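Response regulator receiver domain protein (CheY) (Rhodospirillum rubrum, PDB 3HEB) probably acts as a phosphorylation-dependent switch of two-component signalling through its receiver domain. Local coordinates at residues V5-E11 against N31-T37; I24-V29 against R130-F136; S52-A57 against N84-R88. The contacts are given in a common frame with arbitrary orientation. Residue numbers count along the deposited sequence, not the author numbering.

In the fold
The three contacts lie in one receiver domain, a five-stranded parallel sheet with helices on its two faces. Contact 1 pairs strand 33-36, at the sheet edge, with strand 6-10. Contact 2 packs the end of helix 14-26, which connects those two strands, on the last helix, 122-136. The two touch at Asn-31, which meets Arg-25 and Phe-136; their centres are about 14 Å apart. Their segments alternate along the chain, so together they tie the first beta-alpha-beta unit to the last helix. Contact 3 joins two loops elsewhere in the domain. It follows contact 1 and is nested inside the loop closed by contact 2, about 17 and 26 Å from them, centre to centre.

Contact 1: V5-E11 against N31-T37; sequences VTIVMIE and NEIIAFT
Strands 6-10 and 33-36 run parallel, 4.8 Å apart at closest axis approach and 18° between directions. Ile-7 pairs with Ile-33, Val-8 with Ile-34, Met-9 with Ala-35 and Ile-10 with Phe-36. Hydrogen bonds run from Ile-7 N to Glu-32 O (2.9 Å), Ile-34 N to Ile-7 O (3.0 Å), Met-9 N to Ile-34 O (3.0 Å), Phe-36 N to Met-9 O (2.9 Å) and Glu-11 N to Phe-36 O (3.1 Å). Asn-31 ND2 extends the pairing to Val-5 O (3.0 Å).

Ile-7, Met-9, Ile-33 and Ala-35 share one face; Met-9 and Ile-33 meet helix 14-26, and Ile-7 meets Phe-136 of helix 122-136. Selenomethionine Met-9 (chi1 t, chi2 t, chi3 p) brings CE to 3.8 Å from Ala-35 CB. On the other face, toward helix 39-47, Phe-36 (chi1 m) places CE2 3.8 Å from Val-8 CG1. Glu-11 OE1 forms a salt bridge with Lys-118; OE2 accepts from Asp-13 N and lies close to like-charged Asp-66 OD2, on the predicted phosphorylation site. This is the first beta-alpha-beta unit of the CheY-like fold, with Glu-11 placed consistent with the acidic pocket of receiver domains.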
loop_
_atom_site.group_PDB
_atom_site.type_symbol
_atom_site.label_atom_id
_atom_site.label_comp_id
_atom_site.label_asym_id
_atom_site.label_seq_id
_atom_site.Cartn_x
_atom_site.Cartn_y
_atom_site.Cartn_z
ATOM N N VAL A 5 13.344 -7.395 8.177
ATOM C CA VAL A 5 11.983 -6.777 8.121
ATOM C C VAL A 5 11.058 -7.411 9.161
ATOM O O VAL A 5 10.820 -8.620 9.155
ATOM C CB VAL A 5 11.357 -6.941 6.722
ATOM C CG1 VAL A 5 10.039 -6.163 6.641
ATOM C CG2 VAL A 5 12.331 -6.462 5.658
ATOM N N THR A 6 10.540 -6.588 10.062
ATOM C CA THR A 6 9.660 -7.075 11.115
ATOM C C THR A 6 8.197 -6.723 10.859
ATOM O O THR A 6 7.874 -5.590 10.478
ATOM C CB THR A 6 10.035 -6.469 12.474
ATOM O OG1 THR A 6 9.939 -5.042 12.391
ATOM C CG2 THR A 6 11.440 -6.835 12.862
ATOM N N ILE A 7 7.316 -7.693 11.062
ATOM C CA ILE A 7 5.888 -7.454 10.902
ATOM C C ILE A 7 5.327 -7.195 12.295
ATOM O O ILE A 7 5.457 -8.040 13.179
ATOM C CB ILE A 7 5.180 -8.669 10.285
ATOM C CG1 ILE A 7 5.729 -8.915 8.876
ATOM C CG2 ILE A 7 3.685 -8.432 10.253
ATOM C CD1 ILE A 7 5.208 -10.154 8.219
ATOM N N VAL A 8 4.745 -6.017 12.500
ATOM C CA VAL A 8 4.171 -5.676 13.794
ATOM C C VAL A 8 2.658 -5.820 13.707
ATOM O O VAL A 8 1.994 -5.028 13.043
ATOM C CB VAL A 8 4.513 -4.225 14.207
ATOM C CG1 VAL A 8 3.855 -3.905 15.538
ATOM C CG2 VAL A 8 6.017 -4.042 14.318
HETATM N N MSE A 9 2.113 -6.836 14.367
HETATM C CA MSE A 9 0.672 -7.067 14.337
HETATM C C MSE A 9 -0.036 -6.461 15.551
HETATM O O MSE A 9 0.202 -6.866 16.691
HETATM C CB MSE A 9 0.386 -8.574 14.248
HETATM C CG MSE A 9 -1.091 -8.958 14.259
HETATM SE SE MSE A 9 -1.366 -10.723 13.911
HETATM C CE MSE A 9 -0.606 -11.456 15.341
ATOM N N ILE A 10 -0.887 -5.471 15.292
ATOM C CA ILE A 10 -1.656 -4.807 16.344
ATOM C C ILE A 10 -3.119 -5.266 16.229
ATOM O O ILE A 10 -3.928 -4.697 15.487
ATOM C CB ILE A 10 -1.560 -3.267 16.216
ATOM C CG1 ILE A 10 -0.084 -2.839 16.200
ATOM C CG2 ILE A 10 -2.299 -2.596 17.383
ATOM C CD1 ILE A 10 0.129 -1.353 15.919
ATOM N N GLU A 11 -3.441 -6.317 16.967
ATOM C CA GLU A 11 -4.770 -6.905 16.943
ATOM C C GLU A 11 -5.103 -7.374 18.355
ATOM O O GLU A 11 -4.267 -7.981 19.016
ATOM C CB GLU A 11 -4.764 -8.087 15.965
ATOM C CG GLU A 11 -6.038 -8.911 15.943
ATOM C CD GLU A 11 -7.226 -8.142 15.415
ATOM O OE1 GLU A 11 -7.248 -7.836 14.205
ATOM O OE2 GLU A 11 -8.135 -7.838 16.215
ATOM N N ASN A 31 9.225 -14.093 8.380
ATOM C CA ASN A 31 9.622 -12.892 9.108
ATOM C C ASN A 31 9.145 -12.853 10.559
ATOM O O ASN A 31 8.091 -13.392 10.908
ATOM C CB ASN A 31 9.120 -11.633 8.388
ATOM C CG ASN A 31 9.717 -11.478 7.003
ATOM O OD1 ASN A 31 9.403 -12.244 6.090
ATOM N ND2 ASN A 31 10.594 -10.488 6.841
ATOM N N GLU A 32 9.947 -12.213 11.405
ATOM C CA GLU A 32 9.609 -12.067 12.808
ATOM C C GLU A 32 8.314 -11.271 12.893
ATOM O O GLU A 32 8.138 -10.277 12.187
ATOM C CB GLU A 32 10.719 -11.312 13.543
ATOM C CG GLU A 32 11.169 -10.030 12.819
ATOM C CD GLU A 32 12.392 -10.230 11.905
ATOM O OE1 GLU A 32 13.533 -10.235 12.437
ATOM O OE2 GLU A 32 12.215 -10.382 10.668
ATOM N N ILE A 33 7.403 -11.723 13.747
ATOM C CA ILE A 33 6.142 -11.038 13.947
ATOM C C ILE A 33 6.026 -10.758 15.427
ATOM O O ILE A 33 6.033 -11.690 16.233
ATOM C CB ILE A 33 4.940 -11.906 13.560
ATOM C CG1 ILE A 33 4.874 -12.069 12.043
ATOM C CG2 ILE A 33 3.658 -11.273 14.092
ATOM C CD1 ILE A 33 3.853 -13.096 11.597
ATOM N N ILE A 34 5.946 -9.481 15.787
ATOM C CA ILE A 34 5.791 -9.107 17.183
ATOM C C ILE A 34 4.351 -8.598 17.314
ATOM O O ILE A 34 3.947 -7.637 16.648
ATOM C CB ILE A 34 6.836 -8.041 17.609
ATOM C CG1 ILE A 34 6.661 -7.714 19.090
ATOM C CG2 ILE A 34 6.703 -6.794 16.781
ATOM C CD1 ILE A 34 7.798 -6.921 19.670
ATOM N N ALA A 35 3.578 -9.286 18.153
ATOM C CA ALA A 35 2.166 -8.980 18.361
ATOM C C ALA A 35 1.833 -8.166 19.610
ATOM O O ALA A 35 2.435 -8.343 20.665
ATOM C CB ALA A 35 1.376 -10.277 18.381
ATOM N N PHE A 36 0.859 -7.274 19.475
ATOM C CA PHE A 36 0.405 -6.448 20.586
ATOM C C PHE A 36 -1.117 -6.519 20.596
ATOM O O PHE A 36 -1.754 -6.321 19.557
ATOM C CB PHE A 36 0.859 -4.993 20.411
ATOM C CG PHE A 36 2.346 -4.822 20.420
ATOM C CD1 PHE A 36 3.084 -5.090 21.571
ATOM C CD2 PHE A 36 3.019 -4.449 19.264
ATOM C CE1 PHE A 36 4.472 -4.997 21.568
ATOM C CE2 PHE A 36 4.405 -4.352 19.245
ATOM C CZ PHE A 36 5.137 -4.627 20.399
ATOM N N THR A 37 -1.702 -6.807 21.756
ATOM C CA THR A 37 -3.152 -6.901 21.850
ATOM C C THR A 37 -3.818 -5.617 22.328
ATOM O O THR A 37 -5.033 -5.577 22.506
ATOM C CB THR A 37 -3.586 -8.084 22.748
ATOM O OG1 THR A 37 -3.011 -7.949 24.052
ATOM C CG2 THR A 37 -3.125 -9.393 22.134
#

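Contact 2: I24-V29 against R130-F136; sequences IRRAGV and RQLGLFF
Ala-27 lays its methyl on helix 122-136, with CB 3.5 Å from Arg-130 O, 4.0 Å from Gly-133 C and 4.1 Å from Leu-134 CG. Residues 24-26 are the last of helix 14-26, while 130-136 is helical throughout. The closest CA pairs are Ile-24 with Gly-133 (5.0 Å) and Ala-27 with Arg-130 (5.1 Å). Gly-133 makes this approach possible, since a CB there would clash with Ala-27 CB. Helix 14-26 closes in a Schellman motif. Gly-28 has phi 91°, and Val-29 N bonds back to Ile-24 O at 3.2 Å and Gly-28 N to Arg-25 O at 2.8 Å.

Apolar contacts continue on the inner side. Ile-24, m at both chi angles, sets CD1 4.0 Å from Gly-133 CA. Val-29 (chi1 t) has CG2 3.4 Å from Gly-133 O and CG1 4.0 Å from Phe-136 CE2. At the outer edge two like charges meet, with Arg-26 NE 3.3 Å from Arg-130 NH2. These two donors do not bond; Arg-130 NH2 gives its hydrogen bond to Asn-23 OD1 instead.

Gln-131, Leu-132, Leu-134 and Phe-135 of helix 122-136 pack against the second subunit, where Phe-135 stacks on Phe-135 of that chain. Phe-136 and Val-29 both touch Ile-7 of strand 6-10, so the two helices meet over one face of the sheet.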
loop_
_atom_site.group_PDB
_atom_site.type_symbol
_atom_site.label_atom_id
_atom_site.label_comp_id
_atom_site.label_asym_id
_atom_site.label_seq_id
_atom_site.Cartn_x
_atom_site.Cartn_y
_atom_site.Cartn_z
ATOM N N ILE A 24 -0.026 -16.065 7.503
ATOM C CA ILE A 24 1.123 -15.351 6.983
ATOM C C ILE A 24 2.209 -16.408 6.773
ATOM O O ILE A 24 2.966 -16.355 5.795
ATOM C CB ILE A 24 1.627 -14.284 7.976
ATOM C CG1 ILE A 24 0.613 -13.142 8.067
ATOM C CG2 ILE A 24 2.984 -13.753 7.536
ATOM C CD1 ILE A 24 0.334 -12.469 6.751
ATOM N N ARG A 25 2.278 -17.362 7.701
ATOM C CA ARG A 25 3.258 -18.441 7.615
ATOM C C ARG A 25 2.847 -19.331 6.469
ATOM O O ARG A 25 3.686 -19.842 5.737
ATOM C CB ARG A 25 3.286 -19.278 8.896
ATOM C CG ARG A 25 3.550 -18.493 10.151
ATOM C CD ARG A 25 4.687 -17.512 9.940
ATOM N NE ARG A 25 5.107 -16.884 11.187
ATOM C CZ ARG A 25 5.992 -15.897 11.266
ATOM N NH1 ARG A 25 6.547 -15.410 10.165
ATOM N NH2 ARG A 25 6.358 -15.431 12.454
ATOM N N ARG A 26 1.539 -19.507 6.321
ATOM C CA ARG A 26 0.990 -20.340 5.260
ATOM C C ARG A 26 1.489 -19.837 3.912
ATOM O O ARG A 26 1.692 -20.617 2.988
ATOM C CB ARG A 26 -0.536 -20.277 5.296
ATOM C CG ARG A 26 -1.249 -21.572 4.921
ATOM C CD ARG A 26 -2.764 -21.345 4.885
ATOM N NE ARG A 26 -3.542 -22.579 4.993
ATOM C CZ ARG A 26 -3.553 -23.367 6.064
ATOM N NH1 ARG A 26 -2.825 -23.058 7.134
ATOM N NH2 ARG A 26 -4.300 -24.466 6.070
ATOM N N ALA A 27 1.693 -18.528 3.816
ATOM C CA ALA A 27 2.151 -17.899 2.585
ATOM C C ALA A 27 3.662 -18.023 2.385
ATOM O O ALA A 27 4.204 -17.552 1.382
ATOM C CB ALA A 27 1.739 -16.434 2.576
ATOM N N GLY A 28 4.337 -18.658 3.335
ATOM C CA GLY A 28 5.772 -18.832 3.223
ATOM C C GLY A 28 6.572 -17.712 3.861
ATOM O O GLY A 28 7.796 -17.659 3.719
ATOM N N VAL A 29 5.894 -16.807 4.561
ATOM C CA VAL A 29 6.588 -15.703 5.205
ATOM C C VAL A 29 7.103 -16.134 6.566
ATOM O O VAL A 29 6.327 -16.479 7.448
ATOM C CB VAL A 29 5.667 -14.464 5.370
ATOM C CG1 VAL A 29 6.388 -13.370 6.144
ATOM C CG2 VAL A 29 5.279 -13.929 4.011
ATOM N N ARG A 130 -3.373 -14.753 3.490
ATOM C CA ARG A 130 -2.396 -15.521 2.742
ATOM C C ARG A 130 -1.994 -14.626 1.567
ATOM O O ARG A 130 -0.812 -14.474 1.242
ATOM C CB ARG A 130 -3.071 -16.797 2.260
ATOM C CG ARG A 130 -2.193 -17.875 1.687
ATOM C CD ARG A 130 -3.080 -19.115 1.494
ATOM N NE ARG A 130 -3.720 -19.482 2.757
ATOM C CZ ARG A 130 -5.007 -19.792 2.905
ATOM N NH1 ARG A 130 -5.835 -19.792 1.867
ATOM N NH2 ARG A 130 -5.470 -20.096 4.105
ATOM N N GLN A 131 -2.996 -14.007 0.951
ATOM C CA GLN A 131 -2.771 -13.118 -0.177
ATOM C C GLN A 131 -1.929 -11.919 0.255
ATOM O O GLN A 131 -1.095 -11.436 -0.507
ATOM C CB GLN A 131 -4.107 -12.651 -0.744
ATOM C CG GLN A 131 -4.164 -12.674 -2.246
ATOM C CD GLN A 131 -3.595 -13.965 -2.820
ATOM O OE1 GLN A 131 -2.474 -13.985 -3.334
ATOM N NE2 GLN A 131 -4.363 -15.052 -2.718
ATOM N N LEU A 132 -2.159 -11.452 1.479
ATOM C CA LEU A 132 -1.422 -10.326 2.062
ATOM C C LEU A 132 0.058 -10.733 2.261
ATOM O O LEU A 132 0.982 -9.953 1.994
ATOM C CB LEU A 132 -2.043 -9.971 3.423
ATOM C CG LEU A 132 -1.760 -8.650 4.161
ATOM C CD1 LEU A 132 -1.928 -8.882 5.656
ATOM C CD2 LEU A 132 -0.371 -8.157 3.889
ATOM N N GLY A 133 0.264 -11.961 2.738
ATOM C CA GLY A 133 1.607 -12.466 2.967
ATOM C C GLY A 133 2.385 -12.615 1.674
ATOM O O GLY A 133 3.568 -12.297 1.622
ATOM N N LEU A 134 1.725 -13.095 0.626
ATOM C CA LEU A 134 2.371 -13.264 -0.668
ATOM C C LEU A 134 2.811 -11.922 -1.235
ATOM O O LEU A 134 3.913 -11.800 -1.751
ATOM C CB LEU A 134 1.419 -13.952 -1.651
ATOM C CG LEU A 134 1.198 -15.435 -1.356
ATOM C CD1 LEU A 134 0.123 -16.008 -2.264
ATOM C CD2 LEU A 134 2.530 -16.172 -1.541
ATOM N N PHE A 135 1.938 -10.923 -1.138
ATOM C CA PHE A 135 2.225 -9.581 -1.636
ATOM C C PHE A 135 3.378 -8.960 -0.856
ATOM O O PHE A 135 4.255 -8.321 -1.428
ATOM C CB PHE A 135 0.987 -8.702 -1.490
ATOM C CG PHE A 135 1.075 -7.413 -2.237
ATOM C CD1 PHE A 135 1.208 -7.407 -3.626
ATOM C CD2 PHE A 135 1.004 -6.201 -1.561
ATOM C CE1 PHE A 135 1.269 -6.201 -4.330
ATOM C CE2 PHE A 135 1.064 -4.995 -2.251
ATOM C CZ PHE A 135 1.197 -4.992 -3.636
ATOM N N PHE A 136 3.355 -9.149 0.455
ATOM C CA PHE A 136 4.394 -8.642 1.332
ATOM C C PHE A 136 5.763 -9.091 0.819
ATOM O O PHE A 136 6.708 -8.310 0.745
ATOM C CB PHE A 136 4.178 -9.194 2.746
ATOM C CG PHE A 136 5.345 -8.973 3.666
ATOM C CD1 PHE A 136 5.531 -7.742 4.296
ATOM C CD2 PHE A 136 6.278 -9.991 3.888
ATOM C CE1 PHE A 136 6.623 -7.526 5.127
ATOM C CE2 PHE A 136 7.378 -9.784 4.723
ATOM C CZ PHE A 136 7.548 -8.546 5.342
#

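Contact 3: S52-A57 against N84-R88; sequences SGRVSA and NPHTR
Asn-84 opens the second segment and makes its hydrogen bond to the first: Asn-84 ND2 donates to Ser-52 O at 2.7 Å. The rotamer is t at chi1. The same side chain turns its OD1 to His-86 N at 2.8 Å, an Asx turn. Backbone bonds tighten the bend, with Thr-87 N 3.2 Å and Arg-88 N 3.0 Å from Asn-84 O.

His-86 follows and fills the middle of the contact. Its CA is 4.6 Å from that of Ala-57. With chi1 m and chi2 95°, the imidazole lies against the curled first segment. Arg-54 CA sits over one ring face, and Arg-54 CG is 4.0 Å from His-86 CE1. Ala-57 CB comes to 3.3 Å from His-86 CD2, Gly-53 O to 3.3 Å from His-86 CB, and Ser-56 CB to 3.1 Å from His-86 O. Gly-53 has phi 85°, and a CB there would run into Asn-84 ND2. The first segment is held in its curl by Ser-56 N to Gly-53 O at 2.8 Å and Ala-57 N to Arg-54 O at 3.1 Å. Ser-52 OG accepts from Arg-54 N at 3.3 Å, an ST turn, and bonds to Asp-50.

Thr-87, chi1 p, places CG2 3.3 Å from Ser-56 CB. Thr-87 OG1 bonds to Val-81 O and Ser-56 OG to Leu-46 O, tying each loop to the helix before it. Asn-84 and Thr-87 also touch Phe-47 of helix 39-47. The contact thus joins the loop between helix 39-47 and strand 61-65 to the one between helix 74-83 and strand 92-96.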
loop_
_atom_site.group_PDB
_atom_site.type_symbol
_atom_site.label_atom_id
_atom_site.label_comp_id
_atom_site.label_asym_id
_atom_site.label_seq_id
_atom_site.Cartn_x
_atom_site.Cartn_y
_atom_site.Cartn_z
ATOM N N SER A 52 9.695 9.459 21.675
ATOM C CA SER A 52 10.261 10.177 20.531
ATOM C C SER A 52 10.247 9.362 19.231
ATOM O O SER A 52 10.385 9.922 18.140
ATOM C CB SER A 52 11.704 10.588 20.836
ATOM O OG SER A 52 12.557 9.454 20.877
ATOM N N GLY A 53 10.098 8.044 19.354
ATOM C CA GLY A 53 10.079 7.191 18.181
ATOM C C GLY A 53 11.475 6.810 17.723
ATOM O O GLY A 53 11.643 6.072 16.751
ATOM N N ARG A 54 12.487 7.294 18.431
ATOM C CA ARG A 54 13.857 6.998 18.049
ATOM C C ARG A 54 14.182 5.516 18.025
ATOM O O ARG A 54 15.066 5.086 17.296
ATOM C CB ARG A 54 14.825 7.772 18.944
ATOM C CG ARG A 54 14.952 9.220 18.487
ATOM C CD ARG A 54 15.852 10.043 19.373
ATOM N NE ARG A 54 15.271 10.220 20.696
ATOM C CZ ARG A 54 15.695 11.112 21.583
ATOM N NH1 ARG A 54 16.712 11.914 21.284
ATOM N NH2 ARG A 54 15.098 11.209 22.765
ATOM N N VAL A 55 13.459 4.730 18.807
ATOM C CA VAL A 55 13.666 3.288 18.824
ATOM C C VAL A 55 13.374 2.709 17.444
ATOM O O VAL A 55 13.937 1.685 17.061
ATOM C CB VAL A 55 12.732 2.601 19.832
ATOM C CG1 VAL A 55 13.250 2.798 21.247
ATOM C CG2 VAL A 55 11.331 3.176 19.697
ATOM N N SER A 56 12.494 3.379 16.702
ATOM C CA SER A 56 12.104 2.943 15.366
ATOM C C SER A 56 13.037 3.402 14.245
ATOM O O SER A 56 12.963 2.878 13.132
ATOM C CB SER A 56 10.677 3.418 15.043
ATOM O OG SER A 56 9.692 2.660 15.727
ATOM N N ALA A 57 13.895 4.382 14.533
ATOM C CA ALA A 57 14.841 4.910 13.549
ATOM C C ALA A 57 15.658 3.835 12.829
ATOM O O ALA A 57 16.395 3.057 13.453
ATOM C CB ALA A 57 15.778 5.890 14.223
ATOM N N ASN A 84 5.414 11.119 12.827
ATOM C CA ASN A 84 6.766 11.066 13.366
ATOM C C ASN A 84 7.797 10.525 12.368
ATOM O O ASN A 84 7.612 9.467 11.771
ATOM C CB ASN A 84 6.764 10.214 14.637
ATOM C CG ASN A 84 8.163 9.821 15.093
ATOM O OD1 ASN A 84 8.830 9.008 14.454
ATOM N ND2 ASN A 84 8.611 10.397 16.203
ATOM N N PRO A 85 8.912 11.249 12.188
ATOM C CA PRO A 85 10.023 10.928 11.284
ATOM C C PRO A 85 10.572 9.500 11.255
ATOM O O PRO A 85 10.893 8.982 10.179
ATOM C CB PRO A 85 11.097 11.927 11.701
ATOM C CG PRO A 85 10.284 13.130 12.075
ATOM C CD PRO A 85 9.166 12.520 12.892
ATOM N N HIS A 86 10.696 8.859 12.416
ATOM C CA HIS A 86 11.266 7.512 12.450
ATOM C C HIS A 86 10.284 6.353 12.332
ATOM O O HIS A 86 10.665 5.203 12.555
ATOM C CB HIS A 86 12.115 7.321 13.719
ATOM C CG HIS A 86 13.035 8.464 14.006
ATOM N ND1 HIS A 86 12.706 9.494 14.853
ATOM C CD2 HIS A 86 14.278 8.756 13.529
ATOM C CE1 HIS A 86 13.694 10.376 14.894
ATOM N NE2 HIS A 86 14.657 9.941 14.094
ATOM N N THR A 87 9.035 6.639 11.973
ATOM C CA THR A 87 8.031 5.585 11.836
ATOM C C THR A 87 7.107 5.786 10.644
ATOM O O THR A 87 6.481 4.842 10.172
ATOM C CB THR A 87 7.139 5.486 13.086
ATOM O OG1 THR A 87 6.477 6.743 13.296
ATOM C CG2 THR A 87 7.956 5.121 14.309
ATOM N N ARG A 88 7.015 7.017 10.159
ATOM C CA ARG A 88 6.128 7.316 9.043
ATOM C C ARG A 88 6.423 6.578 7.748
ATOM O O ARG A 88 5.507 6.247 7.002
ATOM C CB ARG A 88 6.111 8.823 8.771
ATOM C CG ARG A 88 7.449 9.418 8.375
ATOM C CD ARG A 88 7.303 10.914 8.204
ATOM N NE ARG A 88 8.576 11.577 7.961
ATOM C CZ ARG A 88 8.736 12.895 7.988
ATOM N NH1 ARG A 88 7.698 13.681 8.239
ATOM N NH2 ARG A 88 9.938 13.426 7.797
#